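Local structure of major capsid protein (Paramecium bursaria Chlorella virus 1, 5TIP) at the interface of chains A and B. The protein self-assembles as trimers into the icosahedral, pseudo T=169 capsid of a large chlorella virus, its surface bearing N-linked glycans added by the host. Residues are numbered along the deposited sequence; one frame, centred on the assembly and turned at random. Chains: chain A/B, Major capsid protein.

Contact 1: the interface of chains A and B. Residues chain A 256-257, 367, 369, 371-372, 434, 436; chain B 9-14, 17.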
# COMPACT_ATOMS: atom_id res chain seq x y z
N HIS A 256 -21.00 24.88 0.59
CA HIS A 256 -19.64 25.01 1.10
C HIS A 256 -18.61 24.55 0.08
O HIS A 256 -18.96 23.89 -0.91
CB HIS A 256 -19.49 24.21 2.40
CG HIS A 256 -20.44 24.62 3.48
ND1 HIS A 256 -21.31 23.74 4.09
CD2 HIS A 256 -20.65 25.83 4.07
CE1 HIS A 256 -22.02 24.39 4.99
NE2 HIS A 256 -21.64 25.65 5.00
N PRO A 257 -17.33 24.90 0.25
CA PRO A 257 -16.29 24.35 -0.63
C PRO A 257 -16.20 22.84 -0.50
O PRO A 257 -15.88 22.31 0.57
CB PRO A 257 -15.01 25.05 -0.13
CG PRO A 257 -15.49 26.31 0.50
CD PRO A 257 -16.81 25.97 1.13
N THR A 367 -11.13 22.87 -4.22
CA THR A 367 -12.51 22.73 -3.80
C THR A 367 -13.41 23.43 -4.80
O THR A 367 -12.96 24.20 -5.65
CB THR A 367 -12.76 23.29 -2.39
OG1 THR A 367 -12.43 24.69 -2.37
CG2 THR A 367 -11.94 22.56 -1.35
N ASN A 369 -17.02 25.70 -4.44
CA ASN A 369 -17.94 26.31 -3.48
C ASN A 369 -19.36 26.16 -4.02
O ASN A 369 -19.79 26.92 -4.88
CB ASN A 369 -17.58 27.78 -3.26
CG ASN A 369 -18.19 28.34 -1.99
OD1 ASN A 369 -19.19 27.82 -1.49
ND2 ASN A 369 -17.59 29.40 -1.47
N SER A 371 -21.96 26.80 -2.34
CA SER A 371 -22.80 27.87 -1.82
C SER A 371 -22.95 29.03 -2.80
O SER A 371 -23.84 29.87 -2.62
CB SER A 371 -22.23 28.40 -0.50
OG SER A 371 -22.18 27.38 0.49
N ARG A 372 -22.09 29.10 -3.81
CA ARG A 372 -22.16 30.16 -4.82
C ARG A 372 -22.71 29.67 -6.15
O ARG A 372 -22.63 30.40 -7.15
CB ARG A 372 -20.79 30.81 -5.01
CG ARG A 372 -20.22 31.36 -3.73
CD ARG A 372 -21.20 32.35 -3.12
NE ARG A 372 -21.48 33.47 -4.00
CZ ARG A 372 -22.56 34.24 -3.89
NH1 ARG A 372 -23.44 34.01 -2.93
NH2 ARG A 372 -22.75 35.25 -4.73
N TYR A 434 -19.68 28.44 9.29
CA TYR A 434 -20.56 28.49 8.13
C TYR A 434 -21.64 27.43 8.27
O TYR A 434 -21.33 26.25 8.49
CB TYR A 434 -19.77 28.31 6.83
CG TYR A 434 -18.63 29.29 6.69
CD1 TYR A 434 -18.88 30.60 6.28
CD2 TYR A 434 -17.32 28.93 6.97
CE1 TYR A 434 -17.85 31.51 6.15
CE2 TYR A 434 -16.29 29.84 6.85
CZ TYR A 434 -16.56 31.13 6.44
OH TYR A 434 -15.54 32.05 6.31
N ASN A 436 -24.33 27.44 5.82
CA ASN A 436 -24.65 27.13 4.43
C ASN A 436 -23.62 27.85 3.57
O ASN A 436 -23.78 27.99 2.36
CB ASN A 436 -26.10 27.53 4.06
CG ASN A 436 -26.40 28.99 4.29
OD1 ASN A 436 -25.88 29.87 3.60
ND2 ASN A 436 -27.23 29.27 5.29
N ALA B 9 -17.18 30.93 -9.17
CA ALA B 9 -17.94 30.50 -8.00
C ALA B 9 -17.04 30.63 -6.78
O ALA B 9 -16.50 29.66 -6.25
CB ALA B 9 -18.45 29.07 -8.18
N TYR B 10 -16.88 31.87 -6.33
CA TYR B 10 -15.97 32.22 -5.25
C TYR B 10 -16.76 32.91 -4.15
O TYR B 10 -17.55 33.82 -4.43
CB TYR B 10 -14.84 33.12 -5.76
CG TYR B 10 -13.58 33.06 -4.94
CD1 TYR B 10 -12.67 32.02 -5.10
CD2 TYR B 10 -13.28 34.05 -4.01
CE1 TYR B 10 -11.51 31.96 -4.36
CE2 TYR B 10 -12.12 34.00 -3.26
CZ TYR B 10 -11.23 32.95 -3.44
OH TYR B 10 -10.08 32.90 -2.70
N GLY B 11 -16.56 32.48 -2.91
CA GLY B 11 -17.32 33.03 -1.80
C GLY B 11 -16.48 33.41 -0.59
O GLY B 11 -15.25 33.36 -0.63
N ALA B 12 -17.16 33.80 0.49
CA ALA B 12 -16.46 34.21 1.70
C ALA B 12 -15.81 33.04 2.42
O ALA B 12 -14.88 33.25 3.21
CB ALA B 12 -17.42 34.94 2.65
N GLN B 13 -16.27 31.82 2.17
CA GLN B 13 -15.68 30.64 2.80
C GLN B 13 -14.34 30.27 2.18
O GLN B 13 -13.57 29.54 2.81
CB GLN B 13 -16.64 29.46 2.71
CG GLN B 13 -18.09 29.82 2.97
CD GLN B 13 -18.99 28.61 3.09
OE1 GLN B 13 -18.54 27.53 3.47
NE2 GLN B 13 -20.27 28.78 2.76
N ASP B 14 -14.05 30.76 0.98
CA ASP B 14 -12.77 30.51 0.31
C ASP B 14 -11.61 31.26 0.95
O ASP B 14 -10.47 31.06 0.52
CB ASP B 14 -12.88 30.87 -1.17
CG ASP B 14 -13.89 30.02 -1.90
OD1 ASP B 14 -13.92 28.79 -1.66
OD2 ASP B 14 -14.66 30.57 -2.71
N LEU B 17 -9.15 29.00 2.57
CA LEU B 17 -8.53 28.06 1.65
C LEU B 17 -7.56 28.70 0.67
O LEU B 17 -6.44 28.20 0.49
CB LEU B 17 -9.61 27.29 0.88
CG LEU B 17 -10.59 26.48 1.73
CD1 LEU B 17 -11.61 25.79 0.84
CD2 LEU B 17 -9.84 25.46 2.57
O HOH W 1 -14.31 26.48 -3.24
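The N-terminal arm of chain B, with loop 9-11, the 3-10 turn 12-14 and B:Leu17 in helix 15-18, reaches over to chain A and lies on a surface made by the start of strand 257-266, A:Thr367, strand 368-369, the 3-10 turn 370-372 and the C-terminal tail. B:Gln13 is the main intruder, burying 119 Å². Its CG is anti to the carbonyl carbon (chi1 -41°) and the chain runs extended from there, alongside A:Tyr434 in the opposite sense. Amide and phenol ring stack almost parallel, 5° apart, and B:Gln13 CG sits over one face of the A:Tyr434 ring, 3.7 Å from its centroid. The amide end points at the edge of the A:His256 imidazole, whose plane is turned 63° from it, with B:Gln13 CD in the ring plane, 3.4 Å from A:His256 CD2. A:Pro257 packs obliquely against the same chain, CD lying 3.8 Å from CB of B:Gln13. On the backbone side of A:His256, the hydroxyl OG of A:Ser371 accepts the A:His256 backbone N at 2.8 Å and donates to the A:Asn436 carbonyl, tying the tail to this pocket. B:Asp14 turns its carboxylate back to its own arm: OD2 takes the B:Gly11 N from above the carboxylate plane at 2.7 Å, and A:Asn369 ND2 adds a weak bond to OD2 at 3.4 Å. B:Asp14 OD1 reaches A:Thr367 OG1 through water 1. B:Leu17 closes this end, with CD1 against A:Pro257 CB at 3.6 Å. The patch thus fastens the arm of one subunit to its neighbour mainly by shape and packing, which should help hold the trimer together.

Contact 2: the interface of chains A and B. Residues chain A 136-143; chain B 308, 392, 396-398.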
# COMPACT_ATOMS: atom_id res chain seq x y z
N ASN A 136 -13.54 -15.75 8.05
CA ASN A 136 -12.86 -17.03 8.17
C ASN A 136 -13.83 -18.21 8.06
O ASN A 136 -13.62 -19.25 8.68
CB ASN A 136 -12.06 -17.10 9.47
CG ASN A 136 -10.92 -16.09 9.50
OD1 ASN A 136 -11.02 -15.05 10.14
ND2 ASN A 136 -9.85 -16.40 8.79
N ASN A 137 -14.90 -18.04 7.28
CA ASN A 137 -15.83 -19.12 6.96
C ASN A 137 -16.52 -19.67 8.22
O ASN A 137 -16.75 -20.87 8.34
CB ASN A 137 -15.13 -20.25 6.20
CG ASN A 137 -14.32 -19.74 5.02
OD1 ASN A 137 -14.67 -18.73 4.41
ND2 ASN A 137 -13.24 -20.44 4.70
N GLU A 138 -16.85 -18.78 9.15
CA GLU A 138 -17.47 -19.21 10.39
C GLU A 138 -18.89 -19.72 10.13
O GLU A 138 -19.55 -19.35 9.16
CB GLU A 138 -17.50 -18.06 11.40
CG GLU A 138 -16.13 -17.69 11.97
CD GLU A 138 -15.40 -16.67 11.11
OE1 GLU A 138 -15.74 -16.52 9.92
OE2 GLU A 138 -14.47 -16.01 11.64
N LEU A 139 -19.36 -20.58 11.04
CA LEU A 139 -20.64 -21.25 10.90
C LEU A 139 -21.67 -20.63 11.83
O LEU A 139 -21.41 -19.65 12.54
CB LEU A 139 -20.49 -22.75 11.16
CG LEU A 139 -19.47 -23.49 10.30
CD1 LEU A 139 -19.27 -24.90 10.81
CD2 LEU A 139 -19.91 -23.49 8.84
N VAL A 140 -22.87 -21.22 11.83
CA VAL A 140 -23.96 -20.73 12.68
C VAL A 140 -23.51 -20.75 14.14
O VAL A 140 -22.84 -21.68 14.59
CB VAL A 140 -25.22 -21.59 12.48
CG1 VAL A 140 -26.37 -21.05 13.31
CG2 VAL A 140 -25.59 -21.64 11.01
N GLY A 141 -23.88 -19.71 14.87
CA GLY A 141 -23.59 -19.63 16.28
C GLY A 141 -22.22 -19.08 16.64
O GLY A 141 -21.89 -19.01 17.83
N ALA A 142 -21.44 -18.69 15.63
CA ALA A 142 -20.13 -18.13 15.88
C ALA A 142 -20.29 -16.74 16.48
O ALA A 142 -21.04 -15.92 15.95
CB ALA A 142 -19.34 -18.06 14.58
N GLN A 143 -19.61 -16.49 17.58
CA GLN A 143 -19.68 -15.19 18.24
C GLN A 143 -18.36 -14.47 18.06
O GLN A 143 -17.30 -15.06 18.17
CB GLN A 143 -19.98 -15.35 19.73
CG GLN A 143 -20.55 -14.10 20.38
CD GLN A 143 -20.60 -14.19 21.89
OE1 GLN A 143 -19.78 -14.86 22.51
NE2 GLN A 143 -21.56 -13.51 22.49
N GLN B 308 -10.25 -16.74 16.56
CA GLN B 308 -10.71 -17.87 17.35
C GLN B 308 -9.57 -18.79 17.76
O GLN B 308 -9.69 -19.49 18.77
CB GLN B 308 -11.76 -18.66 16.56
CG GLN B 308 -12.52 -19.69 17.38
CD GLN B 308 -13.55 -19.05 18.29
OE1 GLN B 308 -14.57 -18.54 17.83
NE2 GLN B 308 -13.27 -19.05 19.59
N PRO B 392 -14.15 -29.30 12.83
CA PRO B 392 -14.38 -28.03 12.14
C PRO B 392 -15.66 -27.34 12.57
O PRO B 392 -15.70 -26.11 12.62
CB PRO B 392 -14.43 -28.44 10.66
CG PRO B 392 -13.81 -29.80 10.60
CD PRO B 392 -14.11 -30.45 11.91
N LEU B 396 -15.19 -23.55 13.87
CA LEU B 396 -15.79 -22.49 13.06
C LEU B 396 -17.09 -21.95 13.64
O LEU B 396 -17.72 -21.10 13.01
CB LEU B 396 -16.04 -22.99 11.64
CG LEU B 396 -14.80 -23.40 10.83
CD1 LEU B 396 -15.21 -23.89 9.45
CD2 LEU B 396 -13.81 -22.26 10.74
N GLY B 397 -17.52 -22.42 14.81
CA GLY B 397 -18.75 -21.94 15.40
C GLY B 397 -18.76 -21.95 16.91
O GLY B 397 -19.45 -22.77 17.53
N ASN B 398 -18.01 -21.04 17.54
CA ASN B 398 -17.94 -20.98 18.99
C ASN B 398 -17.96 -19.52 19.43
O ASN B 398 -18.17 -18.61 18.62
CB ASN B 398 -16.70 -21.72 19.51
CG ASN B 398 -17.05 -22.80 20.50
OD1 ASN B 398 -17.33 -22.52 21.67
ND2 ASN B 398 -17.02 -24.04 20.05
O HOH W 2 -15.10 -16.18 18.45
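Backbone hydrogen bonds carry this contact between the loop of chain A that leads into strand 143-149 and the segment of chain B just after helix 392-395. The A:Leu139 N-H points to the carbonyl O of B:Leu396 at 2.6 Å, nearly straight (172° at H) but from above the carbonyl plane. Farther along, the A:Gln143 N-H meets the carbonyl O of B:Asn398, itself a glycosylated residue, at 2.8 Å, equally straight and in the carbonyl plane. Between these two bonds the chain A loop bulges through A:Val140 and A:Gly141. Water 2 also joins the A:Gln143 carbonyl O to the side-chain OE1 of B:Gln308.

Apolar packing centres on B:Leu396, which buries 84 Å². B:Leu396 CB meets A:Leu139 CG at 3.7 Å, the two side chains crossing obliquely, each with CG anti to its carbonyl carbon. The methyl branches of B:Leu396 reach the backbone of the loop, CD1 lying 3.6 Å from A:Asn137 O and CD2 beside A:Asn136 O. A:Ala142 sets its CB 4.0 Å from B:Gly397 CA.

Within chain A, A:Glu138 bends at chi2 (87°) and brings OE1 back to the A:Asn136 N at 3.0 Å, which probably steadies the turn. In the fold, the site is where the loop before strand 143-149 meets the turn after helix 392-395, with the 3-10 turn 307-309 beside it.

Contact 1 and contact 2 belong to the same A-B interface; the centres of their C-alpha atoms are about 51 Å apart, and they share no residues. Each subunit contributes different elements to the two: chain B gives its N-terminal arm to contact 1 and a loop after helix 392-395 to contact 2, while chain A offers the start of strand 257-266, residues 367-372 and the C-terminal tail, and then the loop before strand 143-149. The interface is not an exact two-fold, as befits neighbours around a trimer. A long-reaching arm, gripped largely by side chains, and a distant backbone-paired loop junction at a glycosylated asparagine thus brace the same pair of subunits at widely separated points.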